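Local atomic coordinates of major allergen DAU C 1 (Daucus carota, PDB entry 2WQL), a protein that belongs to the Bet v 1 family of plant defence proteins, acts as a major carrot allergen and probably binds small hydrophobic ligands in an internal pocket. Residues A[51-56]-A[66-71]; A[82-87]-A[95-100]. The protein carries 4 engineered substitutions. All coordinates share one frame; numbering follows the deposited sequence.

Contacts 1 and 2 are two successive antiparallel hairpins of the curved sheet in the Bet v 1 fold. They share no strand, yet strands 66-75 and 80-87 lie side by side, and Arg70 O to Thr84 N, at 2.8 Å, is a probable hydrogen bond joining them. In contact 1, which buries more surface (521 against 371 Å²), Ile56, Met67 and Val69 are buried on one face, where Val69 lines the ligand pocket, and Ile55 is exposed on the other. In contact 2, buried Val85 joins polar Ser83 and Thr100, which line the same pocket; Asp87 and Glu96 are exposed, and a beta bulge against strand 112-122 marks the start of strand 95-106.

Contact 1 (A[51-56]-A[66-71]); sequences GTVRII and TMTVRT. Engineered in segment 66-71: Thr66 (natural residue Ser).
Ile56 and Met67 form an antiparallel hydrogen-bonded pair, and their side chains leave the sheet on the same face as those of Arg54 and Val69. Met67 CG sits between the backbone N and the carbonyl carbon (chi1 71°), where it meets Ile56 CB at 4.0 Å; the thioether then bends at its last torsion. The backbone ties this pair twice, from Ile56 N to Met67 O (2.8 Å) and from Met67 N to Ile56 O. Arg54 and Val69 repeat the pattern, with Arg54 N reaching Val69 O at 2.9 Å in a nearly straight bond.

Arg54 runs extended from CG to NE and slants across Thr71. Thr71 OG1 lies at the edge of the guanidinium, near its plane and 3.8 Å from NH1, while Thr52 CG2 lies over the rim of one face, 4.0 Å above the plane. The stronger polar partners lie outside the two strands: Arg54 NH2 forms a salt bridge with Asp28, and Thr71 OG1 is hydrogen-bonded to Tyr81.

On the other face, Val53 CG1 and Thr68 CG2, each anti to its own backbone N, meet at 3.8 Å as the two side chains cross at a slant. Arg70 shares this face and pairs with Asp72. Gly51 N still reaches Thr71 O, at 2.9 Å, extending the ladder into the loop that precedes strand 53-57.

Each face thus pairs an arginine with an aspartate, but buried Ile56, Met67 and Val69, the last touching the bound O-acetaldehydyl-hexaethylene glycol, make one apolar, whereas Val53 and Thr68 opposite remain partly exposed.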
loop_
_atom_site.group_PDB
_atom_site.type_symbol
_atom_site.label_atom_id
_atom_site.label_comp_id
_atom_site.label_asym_id
_atom_site.label_seq_id
_atom_site.Cartn_x
_atom_site.Cartn_y
_atom_site.Cartn_z
ATOM N N GLY A 51 -26.234 18.496 16.774
ATOM C CA GLY A 51 -27.660 18.574 17.065
ATOM C C GLY A 51 -28.541 18.646 15.838
ATOM O O GLY A 51 -29.746 18.454 15.934
ATOM N N THR A 52 -27.948 18.924 14.687
ATOM C CA THR A 52 -28.686 18.987 13.438
ATOM C C THR A 52 -29.254 17.605 13.099
ATOM O O THR A 52 -28.592 16.592 13.284
ATOM C CB THR A 52 -27.774 19.468 12.290
ATOM O OG1 THR A 52 -27.326 20.799 12.565
ATOM C CG2 THR A 52 -28.514 19.440 10.938
ATOM N N VAL A 53 -30.488 17.574 12.617
ATOM C CA VAL A 53 -31.167 16.332 12.288
ATOM C C VAL A 53 -31.735 16.452 10.871
ATOM O O VAL A 53 -32.449 17.387 10.550
ATOM C CB VAL A 53 -32.313 16.026 13.294
ATOM C CG1 VAL A 53 -33.097 14.822 12.846
ATOM C CG2 VAL A 53 -31.777 15.810 14.705
ATOM N N ARG A 54 -31.412 15.494 10.023
ATOM C CA ARG A 54 -31.927 15.459 8.656
ATOM C C ARG A 54 -32.848 14.269 8.447
ATOM O O ARG A 54 -32.460 13.132 8.698
ATOM C CB ARG A 54 -30.776 15.356 7.663
ATOM C CG ARG A 54 -29.895 16.593 7.587
ATOM C CD ARG A 54 -28.813 16.437 6.527
ATOM N NE ARG A 54 -28.135 17.709 6.308
ATOM C CZ ARG A 54 -27.104 18.160 7.016
ATOM N NH1 ARG A 54 -26.590 17.441 7.995
ATOM N NH2 ARG A 54 -26.576 19.343 6.742
ATOM N N ILE A 55 -34.063 14.534 7.984
ATOM C CA ILE A 55 -35.001 13.477 7.607
ATOM C C ILE A 55 -34.952 13.299 6.082
ATOM O O ILE A 55 -35.412 14.156 5.338
ATOM C CB ILE A 55 -36.440 13.790 8.070
ATOM C CG1 ILE A 55 -36.469 14.029 9.593
ATOM C CG2 ILE A 55 -37.396 12.648 7.702
ATOM C CD1 ILE A 55 -37.816 14.540 10.159
ATOM N N ILE A 56 -34.365 12.193 5.632
ATOM C CA ILE A 56 -34.125 11.955 4.212
ATOM C C ILE A 56 -35.083 10.891 3.653
ATOM O O ILE A 56 -35.350 9.872 4.298
ATOM C CB ILE A 56 -32.671 11.527 3.975
ATOM C CG1 ILE A 56 -31.723 12.655 4.404
ATOM C CG2 ILE A 56 -32.449 11.186 2.529
ATOM C CD1 ILE A 56 -30.292 12.190 4.665
ATOM N N THR A 66 -36.309 5.485 3.580
ATOM C CA THR A 66 -36.246 6.565 4.587
ATOM C C THR A 66 -35.096 6.393 5.568
ATOM O O THR A 66 -34.836 5.273 6.036
ATOM C CB THR A 66 -37.534 6.637 5.454
ATOM O OG1 THR A 66 -37.744 5.372 6.091
ATOM C CG2 THR A 66 -38.764 6.985 4.630
ATOM N N MET A 67 -34.416 7.501 5.879
ATOM C CA MET A 67 -33.427 7.528 6.973
ATOM C C MET A 67 -33.362 8.893 7.650
ATOM O O MET A 67 -33.469 9.924 6.986
ATOM C CB MET A 67 -32.040 7.109 6.493
ATOM C CG MET A 67 -31.353 8.091 5.606
ATOM S SD MET A 67 -29.865 7.335 4.900
ATOM C CE MET A 67 -30.414 7.006 3.216
ATOM N N THR A 68 -33.212 8.867 8.974
ATOM C CA THR A 68 -33.095 10.056 9.798
ATOM C C THR A 68 -31.707 10.047 10.390
ATOM O O THR A 68 -31.340 9.097 11.077
ATOM C CB THR A 68 -34.128 10.044 10.939
ATOM O OG1 THR A 68 -35.445 10.015 10.385
ATOM C CG2 THR A 68 -33.989 11.265 11.846
ATOM N N VAL A 69 -30.939 11.108 10.135
ATOM C CA VAL A 69 -29.528 11.173 10.530
ATOM C C VAL A 69 -29.251 12.394 11.399
ATOM O O VAL A 69 -29.530 13.510 10.993
ATOM C CB VAL A 69 -28.626 11.233 9.286
ATOM C CG1 VAL A 69 -27.142 11.282 9.673
ATOM C CG2 VAL A 69 -28.924 10.050 8.390
ATOM N N ARG A 70 -28.681 12.161 12.577
ATOM C CA ARG A 70 -28.320 13.224 13.507
ATOM C C ARG A 70 -26.836 13.513 13.380
ATOM O O ARG A 70 -26.046 12.586 13.301
ATOM C CB ARG A 70 -28.636 12.797 14.934
ATOM C CG ARG A 70 -28.237 13.786 16.011
ATOM C CD ARG A 70 -28.569 13.248 17.392
ATOM N NE ARG A 70 -27.726 12.099 17.711
ATOM C CZ ARG A 70 -28.134 10.992 18.318
ATOM N NH1 ARG A 70 -29.388 10.835 18.684
ATOM N NH2 ARG A 70 -27.272 10.020 18.543
ATOM N N THR A 71 -26.460 14.790 13.355
ATOM C CA THR A 71 -25.055 15.184 13.420
ATOM C C THR A 71 -24.648 15.292 14.890
ATOM O O THR A 71 -25.244 16.071 15.618
ATOM C CB THR A 71 -24.812 16.574 12.772
ATOM O OG1 THR A 71 -25.260 16.584 11.407
ATOM C CG2 THR A 71 -23.313 16.957 12.832
#

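Contact 2 (A[82-87]-A[95-100])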
loop_
_atom_site.group_PDB
_atom_site.type_symbol
_atom_site.label_atom_id
_atom_site.label_comp_id
_atom_site.label_asym_id
_atom_site.label_seq_id
_atom_site.Cartn_x
_atom_site.Cartn_y
_atom_site.Cartn_z
ATOM N N ASP A 82 -18.941 13.412 12.720
ATOM C CA ASP A 82 -19.557 12.295 13.423
ATOM C C ASP A 82 -21.065 12.431 13.329
ATOM O O ASP A 82 -21.599 13.510 13.547
ATOM C CB ASP A 82 -19.144 12.295 14.893
ATOM C CG ASP A 82 -17.633 12.256 15.078
ATOM O OD1 ASP A 82 -16.985 11.344 14.537
ATOM O OD2 ASP A 82 -17.091 13.152 15.768
ATOM N N SER A 83 -21.744 11.335 13.002
ATOM C CA SER A 83 -23.189 11.338 12.849
ATOM C C SER A 83 -23.785 9.971 13.088
ATOM O O SER A 83 -23.095 8.954 12.927
ATOM C CB SER A 83 -23.563 11.781 11.444
ATOM O OG SER A 83 -22.993 10.914 10.483
ATOM N N THR A 84 -25.071 9.951 13.457
ATOM C CA THR A 84 -25.759 8.717 13.840
ATOM C C THR A 84 -27.065 8.553 13.106
ATOM O O THR A 84 -27.864 9.469 13.059
ATOM C CB THR A 84 -26.069 8.695 15.340
ATOM O OG1 THR A 84 -24.875 8.961 16.071
ATOM C CG2 THR A 84 -26.615 7.326 15.767
ATOM N N VAL A 85 -27.280 7.381 12.527
ATOM C CA VAL A 85 -28.567 7.077 11.902
ATOM C C VAL A 85 -29.471 6.561 13.006
ATOM O O VAL A 85 -29.135 5.584 13.667
ATOM C CB VAL A 85 -28.450 6.021 10.776
ATOM C CG1 VAL A 85 -29.782 5.837 10.115
ATOM C CG2 VAL A 85 -27.378 6.431 9.759
ATOM N N ILE A 86 -30.603 7.224 13.214
ATOM C CA ILE A 86 -31.447 6.943 14.378
ATOM C C ILE A 86 -32.851 6.429 14.055
ATOM O O ILE A 86 -33.545 5.935 14.949
ATOM C CB ILE A 86 -31.527 8.177 15.327
ATOM C CG1 ILE A 86 -32.216 9.362 14.652
ATOM C CG2 ILE A 86 -30.129 8.576 15.778
ATOM C CD1 ILE A 86 -32.579 10.485 15.613
ATOM N N ASP A 87 -33.273 6.542 12.798
ATOM C CA ASP A 87 -34.611 6.102 12.399
ATOM C C ASP A 87 -34.616 5.800 10.918
ATOM O O ASP A 87 -33.708 6.200 10.197
ATOM C CB ASP A 87 -35.672 7.176 12.712
ATOM C CG ASP A 87 -37.129 6.618 12.725
ATOM O OD1 ASP A 87 -37.316 5.378 12.750
ATOM O OD2 ASP A 87 -38.099 7.430 12.729
ATOM N N ILE A 95 -31.915 -2.824 14.064
ATOM C CA ILE A 95 -30.752 -1.979 14.374
ATOM C C ILE A 95 -31.243 -0.798 15.196
ATOM O O ILE A 95 -32.135 -0.073 14.759
ATOM C CB ILE A 95 -30.050 -1.436 13.112
ATOM C CG1 ILE A 95 -29.570 -2.585 12.209
ATOM C CG2 ILE A 95 -28.876 -0.575 13.526
ATOM C CD1 ILE A 95 -29.005 -2.145 10.839
ATOM N N GLU A 96 -30.698 -0.616 16.395
ATOM C CA GLU A 96 -31.107 0.503 17.239
ATOM C C GLU A 96 -30.564 1.816 16.685
ATOM O O GLU A 96 -31.304 2.808 16.581
ATOM C CB GLU A 96 -30.626 0.312 18.669
ATOM C CG GLU A 96 -31.270 -0.883 19.388
ATOM C CD GLU A 96 -30.574 -1.246 20.713
ATOM O OE1 GLU A 96 -29.380 -0.887 20.905
ATOM O OE2 GLU A 96 -31.232 -1.904 21.564
ATOM N N SER A 97 -29.279 1.816 16.322
ATOM C CA SER A 97 -28.663 2.978 15.680
ATOM C C SER A 97 -27.373 2.618 14.938
ATOM O O SER A 97 -26.725 1.621 15.266
ATOM C CB SER A 97 -28.389 4.063 16.723
ATOM O OG SER A 97 -27.328 3.700 17.583
ATOM N N ILE A 98 -27.024 3.420 13.926
ATOM C CA ILE A 98 -25.746 3.276 13.223
ATOM C C ILE A 98 -24.863 4.490 13.512
ATOM O O ILE A 98 -25.080 5.571 12.984
ATOM C CB ILE A 98 -25.912 3.102 11.702
ATOM C CG1 ILE A 98 -26.871 1.955 11.378
ATOM C CG2 ILE A 98 -24.563 2.835 11.042
ATOM C CD1 ILE A 98 -27.174 1.812 9.924
ATOM N N GLU A 99 -23.880 4.299 14.380
ATOM C CA GLU A 99 -22.987 5.378 14.820
ATOM C C GLU A 99 -21.836 5.454 13.817
ATOM O O GLU A 99 -21.186 4.460 13.578
ATOM C CB GLU A 99 -22.485 5.054 16.237
ATOM C CG GLU A 99 -21.553 6.051 16.903
ATOM C CD GLU A 99 -20.783 5.430 18.094
ATOM O OE1 GLU A 99 -21.385 4.620 18.859
ATOM O OE2 GLU A 99 -19.576 5.752 18.258
ATOM N N THR A 100 -21.604 6.619 13.214
ATOM C CA THR A 100 -20.514 6.768 12.240
ATOM C C THR A 100 -19.509 7.873 12.597
ATOM O O THR A 100 -19.844 8.890 13.177
ATOM C CB THR A 100 -21.037 7.048 10.816
ATOM O OG1 THR A 100 -21.430 8.422 10.709
ATOM C CG2 THR A 100 -22.215 6.172 10.486
#
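Ser83 and Thr100 are buried together and closely bonded at one end of this hairpin, where Ser83 O accepts two bonds from the same residue. Thr100 N approaches it at 2.8 Å nearly in line with the carbonyl, while Thr100 OG1, also at 2.8 Å, comes from above the carbonyl plane. A chi1 of 78°, which sets OG1 between the backbone N and the carbonyl carbon, turns the hydroxyl back toward that oxygen. Ser83 OG is 3.0 Å from Thr100 OG1, and both residues touch the bound O-acetaldehydyl-hexaethylene glycol.

Farther along the same face, Val85 and Ile98 lie side by side and point the same way, their CB atoms 4.0 Å apart. Val85 N to Ile98 O and Ile98 N to Val85 O close this pair.

Across the sheet, Thr84 CG2 rests 3.8 Å from Ser97 CB, but its OG1 is engaged by Asp72. The bridges with 82-87 stop after Val85-Ile98. Separately, Glu96 and Ser97 form a classic beta bulge opposite His121 of strand 112-122.

The hairpin therefore passes from an end where the pairing with 82-87 lapses and exposed Glu96 turns away to a pocket wall where the carbonyl that accepts both Thr100 N and OG1 is consistent with a held side-chain rotation beside the ligand.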